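PDB 3N3Y: thymidylate synthase thyX, which probably makes dTMP by reductive methylation of dUMP, taking the carbon from methylenetetrahydrofolate and using FAD and NADPH for the reduction. Local coordinates for residues A[107-112]-A[133-138]. Residues are numbered along the deposited sequence; the frame is centred on the assembly and turned at random.
Sequences LPLNET and SVLALE
Leu107 and Leu109 lay two branched side chains against one flank of helix 127-145, in an apolar contact between that long helix and the loop leading into helix 111-117. Leu109 points at the helix and, with CG anti to its own carbonyl carbon (chi1 -60°), brings CD2 to 3.6 Å from CG1 of Val134; the two side chains run past each other in opposite directions. Its other methyl, CD1, sits 4.0 Å from CD2 of Leu135. That same Leu135 CD2 meets Leu107 CD2 at 3.9 Å, so a single methyl is shared by both loop leucines, each crossing Leu135 at roughly a right angle. The centre of the contact lies about 27 Å from the centre of the chain, in a helical part of the ThyX fold away from the dUMP and FAD sites. One turn along from Val134, Glu138 offers its aliphatic part: CG lies 3.5 Å from Leu107 CD1, while the bend at chi2 (64°) brings the carboxylate alongside the backbone just before Leu107, where OE1 accepts a hydrogen bond from the backbone N of Phe106 and OE2 forms a salt bridge with Arg141. Beyond the leucines Asn110 N-caps helix 111-117, its OD1 accepting from the backbone N of Asn113, and Leu114 and Ala117 of that helix also pack on Val134.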
# COMPACT_ATOMS: atom_id res chain seq x y z
N LEU A 107 -39.81 -20.14 9.07
CA LEU A 107 -40.52 -20.57 10.27
C LEU A 107 -41.69 -21.48 9.89
O LEU A 107 -42.33 -21.27 8.87
CB LEU A 107 -41.03 -19.37 11.07
CG LEU A 107 -39.97 -18.34 11.45
CD1 LEU A 107 -40.58 -17.16 12.22
CD2 LEU A 107 -38.85 -18.99 12.26
N PRO A 108 -41.96 -22.50 10.71
CA PRO A 108 -41.26 -22.72 11.98
C PRO A 108 -39.92 -23.39 11.76
O PRO A 108 -39.69 -24.01 10.72
CB PRO A 108 -42.20 -23.68 12.71
CG PRO A 108 -42.79 -24.50 11.61
CD PRO A 108 -42.93 -23.57 10.42
N LEU A 109 -39.03 -23.23 12.73
CA LEU A 109 -37.75 -23.92 12.69
C LEU A 109 -38.04 -25.40 12.68
O LEU A 109 -38.90 -25.89 13.42
CB LEU A 109 -36.92 -23.57 13.93
CG LEU A 109 -36.59 -22.09 14.12
CD1 LEU A 109 -35.59 -21.88 15.24
CD2 LEU A 109 -36.07 -21.49 12.82
N ASN A 110 -37.35 -26.11 11.80
CA ASN A 110 -37.41 -27.56 11.74
C ASN A 110 -36.37 -27.98 10.73
O ASN A 110 -35.83 -27.14 10.01
CB ASN A 110 -38.82 -28.05 11.36
CG ASN A 110 -39.27 -27.54 10.01
OD1 ASN A 110 -38.46 -27.30 9.12
ND2 ASN A 110 -40.58 -27.38 9.84
N GLU A 111 -36.09 -29.28 10.67
CA GLU A 111 -34.97 -29.79 9.89
C GLU A 111 -34.92 -29.28 8.44
O GLU A 111 -33.85 -28.92 7.94
CB GLU A 111 -34.95 -31.31 9.91
CG GLU A 111 -34.67 -31.89 11.27
CD GLU A 111 -34.81 -33.41 11.28
OE1 GLU A 111 -35.72 -33.92 11.96
OE2 GLU A 111 -34.01 -34.07 10.58
N THR A 112 -36.08 -29.26 7.79
CA THR A 112 -36.17 -28.81 6.41
C THR A 112 -35.88 -27.31 6.27
O THR A 112 -35.14 -26.90 5.39
CB THR A 112 -37.58 -29.04 5.85
OG1 THR A 112 -38.02 -30.36 6.17
CG2 THR A 112 -37.59 -28.83 4.34
N SER A 133 -29.62 -17.22 14.13
CA SER A 133 -29.31 -16.65 12.82
C SER A 133 -30.50 -16.76 11.90
O SER A 133 -30.82 -15.82 11.17
CB SER A 133 -28.09 -17.30 12.16
OG SER A 133 -26.94 -17.04 12.94
N VAL A 134 -31.16 -17.92 11.93
CA VAL A 134 -32.37 -18.13 11.14
C VAL A 134 -33.50 -17.18 11.55
O VAL A 134 -34.18 -16.61 10.70
CB VAL A 134 -32.85 -19.59 11.20
CG1 VAL A 134 -34.09 -19.80 10.30
CG2 VAL A 134 -31.70 -20.52 10.78
N LEU A 135 -33.69 -16.98 12.86
CA LEU A 135 -34.67 -16.01 13.32
C LEU A 135 -34.40 -14.64 12.69
O LEU A 135 -35.31 -13.98 12.19
CB LEU A 135 -34.70 -15.91 14.86
CG LEU A 135 -35.06 -17.22 15.58
CD1 LEU A 135 -35.46 -16.98 17.05
CD2 LEU A 135 -36.17 -17.98 14.85
N ALA A 136 -33.13 -14.22 12.72
CA ALA A 136 -32.70 -12.94 12.17
C ALA A 136 -32.93 -12.89 10.67
O ALA A 136 -33.35 -11.87 10.12
CB ALA A 136 -31.23 -12.66 12.49
N LEU A 137 -32.65 -14.01 10.00
CA LEU A 137 -32.83 -14.11 8.57
C LEU A 137 -34.30 -13.99 8.22
O LEU A 137 -34.66 -13.33 7.25
CB LEU A 137 -32.26 -15.44 8.03
CG LEU A 137 -32.45 -15.70 6.53
CD1 LEU A 137 -31.59 -14.78 5.69
CD2 LEU A 137 -32.15 -17.14 6.18
N GLU A 138 -35.15 -14.63 9.02
CA GLU A 138 -36.59 -14.54 8.83
C GLU A 138 -37.10 -13.10 8.98
O GLU A 138 -37.82 -12.61 8.12
CB GLU A 138 -37.35 -15.52 9.75
CG GLU A 138 -38.88 -15.48 9.60
CD GLU A 138 -39.38 -15.91 8.21
OE1 GLU A 138 -38.60 -16.51 7.43
OE2 GLU A 138 -40.56 -15.65 7.90